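Local structure of inositol-1-monophosphatase (Thermotoga maritima, 2P3N) at residues V25-K30 against T39-E44; G90-S95 against P114-T119. The protein hydrolyses inositol monophosphates and fructose 1,6-bisphosphate, working with magnesium as a homotetrameric phosphatase of broad specificity. One frame throughout, in Å; residues are numbered along the deposited sequence.

Interaction 1: V25-K30 against T39-E44; sequences VDNVEK and TEIDRE
V25 sets the packed end of this contact, where the loop that runs into the short strand 29-30 lies against the first turn of helix 40-56. Its CG2, anti to the backbone N, drops onto T39 and I41, touching T39 CB at 3.8 Å and the CD1 tip of I41 at the same distance, while V25 CG1 faces T39 CG2. V88 of helix 84-89 and L18 of helix 2-21 close around this apolar patch.

T39 is the N-cap of the helix, and its hydroxyl points into the helix start, leaving CB and CG2 to meet the valine. T39 OG1, in the crowded position between N and C (chi1 73°), accepts a bent bond from I41 N at 3.2 Å. D42 completes the capping box: its OD2 takes T39 N at 2.8 Å from above the carboxylate plane and, through its anti lone pair, the T39 hydroxyl at 2.5 Å. D42 OD1 goes on to the hydroxyl of T84, a residue that probably binds substrate, as in relatives.

The other end is looser and partly exposed. E29 reaches across the extended R43 side chain at about a right angle, and R43 NH2 gives E29 OE1 a salt-bridging hydrogen bond of 2.8 Å, bent to 139° at the hydrogen. E40 OE2 lies well out of the guanidinium plane, 3.4 Å from R43 NH1, so it contributes charge alone.

One arginine between two carboxylates would probably offset their mutual repulsion, whereas the buried cap fixes the helix start by directed bonds, with D42 adding one to T84.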
# COMPACT_ATOMS: atom_id res chain seq x y z
N VAL A 25 3.78 -7.54 -19.92
CA VAL A 25 3.63 -7.12 -21.32
C VAL A 25 4.46 -8.07 -22.18
O VAL A 25 5.69 -8.12 -22.09
CB VAL A 25 4.10 -5.65 -21.56
CG1 VAL A 25 5.52 -5.46 -21.08
CG2 VAL A 25 4.02 -5.33 -23.03
N ASP A 26 3.77 -8.86 -23.00
CA ASP A 26 4.44 -9.83 -23.86
C ASP A 26 5.03 -9.21 -25.12
O ASP A 26 6.02 -9.71 -25.67
CB ASP A 26 3.46 -10.96 -24.22
CG ASP A 26 2.12 -10.44 -24.70
OD1 ASP A 26 1.15 -11.24 -24.74
OD2 ASP A 26 2.02 -9.24 -25.04
N ASN A 27 4.45 -8.10 -25.55
CA ASN A 27 4.86 -7.38 -26.74
C ASN A 27 5.98 -6.35 -26.56
O ASN A 27 5.72 -5.14 -26.59
CB ASN A 27 3.64 -6.68 -27.32
CG ASN A 27 2.95 -5.79 -26.28
OD1 ASN A 27 2.41 -6.28 -25.28
ND2 ASN A 27 2.96 -4.47 -26.51
N VAL A 28 7.23 -6.78 -26.39
CA VAL A 28 8.30 -5.79 -26.24
C VAL A 28 8.82 -5.35 -27.61
O VAL A 28 9.15 -6.19 -28.46
CB VAL A 28 9.48 -6.34 -25.41
CG1 VAL A 28 10.48 -5.23 -25.15
CG2 VAL A 28 8.97 -6.90 -24.10
N GLU A 29 8.88 -4.04 -27.83
CA GLU A 29 9.33 -3.46 -29.09
C GLU A 29 10.61 -2.64 -28.93
O GLU A 29 10.75 -1.87 -27.97
CB GLU A 29 8.22 -2.57 -29.67
CG GLU A 29 6.94 -3.32 -30.06
CD GLU A 29 5.74 -2.40 -30.20
OE1 GLU A 29 5.88 -1.35 -30.87
OE2 GLU A 29 4.65 -2.73 -29.66
N LYS A 30 11.54 -2.81 -29.87
CA LYS A 30 12.82 -2.10 -29.83
C LYS A 30 12.73 -0.78 -30.61
O LYS A 30 12.15 -0.74 -31.68
CB LYS A 30 13.91 -2.97 -30.45
CG LYS A 30 13.91 -4.40 -29.97
CD LYS A 30 15.03 -5.19 -30.61
CE LYS A 30 14.86 -6.68 -30.39
NZ LYS A 30 15.91 -7.46 -31.10
N THR A 39 6.59 -0.23 -25.40
CA THR A 39 5.51 -1.20 -25.48
C THR A 39 4.22 -0.50 -25.87
O THR A 39 4.19 0.72 -26.02
CB THR A 39 5.30 -1.93 -24.12
OG1 THR A 39 4.69 -1.04 -23.17
CG2 THR A 39 6.64 -2.39 -23.57
N GLU A 40 3.17 -1.29 -26.05
CA GLU A 40 1.87 -0.75 -26.42
C GLU A 40 1.24 -0.05 -25.21
O GLU A 40 0.34 0.78 -25.37
CB GLU A 40 0.95 -1.88 -26.90
CG GLU A 40 -0.39 -1.40 -27.47
CD GLU A 40 -0.23 -0.55 -28.73
OE1 GLU A 40 -1.19 0.17 -29.10
OE2 GLU A 40 0.86 -0.61 -29.36
N ILE A 41 1.72 -0.37 -24.01
CA ILE A 41 1.18 0.27 -22.81
C ILE A 41 1.80 1.65 -22.62
O ILE A 41 1.19 2.53 -22.01
CB ILE A 41 1.39 -0.60 -21.56
CG1 ILE A 41 0.70 -1.95 -21.74
CG2 ILE A 41 0.74 0.05 -20.36
CD1 ILE A 41 1.25 -2.77 -22.87
N ASP A 42 3.02 1.85 -23.13
CA ASP A 42 3.67 3.15 -23.05
C ASP A 42 2.75 4.12 -23.81
O ASP A 42 2.44 5.21 -23.34
CB ASP A 42 5.04 3.13 -23.75
CG ASP A 42 6.11 2.33 -22.99
OD1 ASP A 42 7.04 2.95 -22.42
OD2 ASP A 42 6.02 1.09 -22.95
N ARG A 43 2.30 3.67 -24.99
CA ARG A 43 1.42 4.45 -25.86
C ARG A 43 0.02 4.65 -25.32
O ARG A 43 -0.56 5.72 -25.41
CB ARG A 43 1.28 3.78 -27.23
CG ARG A 43 2.56 3.62 -28.01
CD ARG A 43 2.23 3.01 -29.37
NE ARG A 43 3.42 2.68 -30.14
CZ ARG A 43 4.20 1.63 -29.91
NH1 ARG A 43 3.90 0.79 -28.93
NH2 ARG A 43 5.27 1.42 -30.66
N GLU A 44 -0.55 3.58 -24.78
CA GLU A 44 -1.89 3.64 -24.23
C GLU A 44 -1.88 4.60 -23.04
O GLU A 44 -2.83 5.37 -22.85
CB GLU A 44 -2.30 2.23 -23.81
CG GLU A 44 -3.62 2.13 -23.10
CD GLU A 44 -4.07 0.69 -22.95
OE1 GLU A 44 -3.20 -0.20 -22.83
OE2 GLU A 44 -5.29 0.45 -22.96

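Interaction 2: G90-S95 against P114-T119; sequences GLPNFS and PALNET
Apolar contacts join the loop after helix 84-89 to the turn between strands 105-113 and 118-123. P92 CB carries one half, meeting the A115 methyl at 3.8 Å and the L116 CD2 branch at 3.7 Å. F94 carries the other: its CE1 corner comes obliquely to P114 CG at 3.7 Å, and from the same side of the ring CE2 reaches A115 CB at 4.0 Å. W22, F87 and L18 also pack against this ring.

The polar part runs through one water. It donates to P92 O and to F94 O, each at 2.8 Å, and accepts from A115 N at 2.7 Å. The water oxygen sits over the centre of the F94 ring, 3.6 Å above its plane. Within the loop, F94 N bonds to P92 O at 2.9 Å, closing an inverse gamma turn centred on N93.

An alanine in place of F94 would remove the ring that meets P114 and A115 and lies under the water, and would probably loosen the packing of the loop on the turn. No direct hydrogen bond crosses between the segments, so the water links P92 O and F94 O to A115 N, with the F94 ring beneath it.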
# COMPACT_ATOMS: atom_id res chain seq x y z
N GLY A 90 9.05 -6.42 -14.38
CA GLY A 90 8.31 -6.53 -13.14
C GLY A 90 8.93 -5.83 -11.96
O GLY A 90 8.49 -6.05 -10.83
N LEU A 91 9.96 -5.03 -12.19
CA LEU A 91 10.58 -4.28 -11.10
C LEU A 91 9.73 -3.06 -10.82
O LEU A 91 9.23 -2.40 -11.74
CB LEU A 91 11.99 -3.85 -11.46
CG LEU A 91 13.00 -4.99 -11.39
CD1 LEU A 91 14.31 -4.56 -12.04
CD2 LEU A 91 13.19 -5.38 -9.94
N PRO A 92 9.56 -2.73 -9.53
CA PRO A 92 8.76 -1.56 -9.11
C PRO A 92 9.29 -0.17 -9.43
O PRO A 92 8.54 0.81 -9.32
CB PRO A 92 8.58 -1.80 -7.61
CG PRO A 92 9.82 -2.57 -7.23
CD PRO A 92 9.96 -3.54 -8.37
N ASN A 93 10.55 -0.06 -9.84
CA ASN A 93 11.12 1.26 -10.13
C ASN A 93 10.82 1.85 -11.50
O ASN A 93 11.69 1.97 -12.36
CB ASN A 93 12.63 1.28 -9.89
CG ASN A 93 12.99 1.18 -8.41
OD1 ASN A 93 12.93 0.10 -7.82
ND2 ASN A 93 13.33 2.30 -7.81
N PHE A 94 9.56 2.23 -11.69
CA PHE A 94 9.15 2.87 -12.92
C PHE A 94 8.16 3.95 -12.50
O PHE A 94 7.58 3.86 -11.41
CB PHE A 94 8.52 1.86 -13.89
CG PHE A 94 7.22 1.29 -13.43
CD1 PHE A 94 6.02 1.90 -13.77
CD2 PHE A 94 7.19 0.13 -12.67
CE1 PHE A 94 4.80 1.36 -13.37
CE2 PHE A 94 5.97 -0.42 -12.25
CZ PHE A 94 4.77 0.21 -12.60
N SER A 95 8.00 4.98 -13.32
CA SER A 95 7.10 6.07 -12.99
C SER A 95 6.54 6.77 -14.22
O SER A 95 6.91 6.48 -15.36
CB SER A 95 7.85 7.09 -12.13
OG SER A 95 9.07 7.47 -12.73
N PRO A 114 3.90 4.19 -9.59
CA PRO A 114 2.70 3.39 -9.30
C PRO A 114 2.85 2.22 -8.33
O PRO A 114 2.13 2.13 -7.35
CB PRO A 114 2.25 2.93 -10.69
CG PRO A 114 2.86 3.96 -11.64
CD PRO A 114 4.21 4.17 -11.03
N ALA A 115 3.78 1.32 -8.62
CA ALA A 115 3.98 0.15 -7.76
C ALA A 115 4.47 0.51 -6.37
O ALA A 115 4.41 -0.31 -5.46
CB ALA A 115 4.96 -0.84 -8.42
N LEU A 116 4.94 1.73 -6.20
CA LEU A 116 5.46 2.13 -4.90
C LEU A 116 4.51 3.05 -4.16
O LEU A 116 4.67 3.26 -2.97
CB LEU A 116 6.81 2.84 -5.06
CG LEU A 116 7.98 2.13 -5.75
CD1 LEU A 116 9.20 3.04 -5.72
CD2 LEU A 116 8.29 0.81 -5.04
N ASN A 117 3.53 3.58 -4.88
CA ASN A 117 2.58 4.53 -4.31
C ASN A 117 3.32 5.77 -3.81
O ASN A 117 3.05 6.30 -2.73
CB ASN A 117 1.78 3.90 -3.18
CG ASN A 117 0.60 3.12 -3.70
OD1 ASN A 117 -0.33 3.69 -4.25
ND2 ASN A 117 0.64 1.81 -3.53
N GLU A 118 4.27 6.23 -4.61
CA GLU A 118 5.04 7.41 -4.28
C GLU A 118 4.75 8.48 -5.30
O GLU A 118 4.90 8.26 -6.50
CB GLU A 118 6.52 7.09 -4.30
CG GLU A 118 6.90 6.00 -3.31
CD GLU A 118 8.38 5.75 -3.28
OE1 GLU A 118 8.86 5.25 -2.23
OE2 GLU A 118 9.06 6.05 -4.29
N THR A 119 4.30 9.63 -4.83
CA THR A 119 4.01 10.74 -5.71
C THR A 119 4.80 11.95 -5.23
O THR A 119 4.48 12.57 -4.22
CB THR A 119 2.50 11.10 -5.73
OG1 THR A 119 1.71 9.92 -5.91
CG2 THR A 119 2.22 12.04 -6.92
O HOH W 1 6.16 2.17 -9.64

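How the interactions relate
Interaction 2 is a buried contact, its centre about 13 Å from the centre of the chain, whereas the centre of interaction 1 lies about 20 Å from that point and the contact is only partly buried; the two centres stand 17 Å apart and the contacts do not touch. Helices 2-21 and 84-89 pack against both, L18 meeting I41 in one and F94 in the other. The chemistry follows the place: 25-30 against 39-44 adds a salt-bridge network on its partly exposed side to a capped helix start, while 90-95 against 114-119 has apolar groups and a bridging water. Both flank the magnesium region, with I41 near I81 in interaction 1 and S95 near D82 in interaction 2.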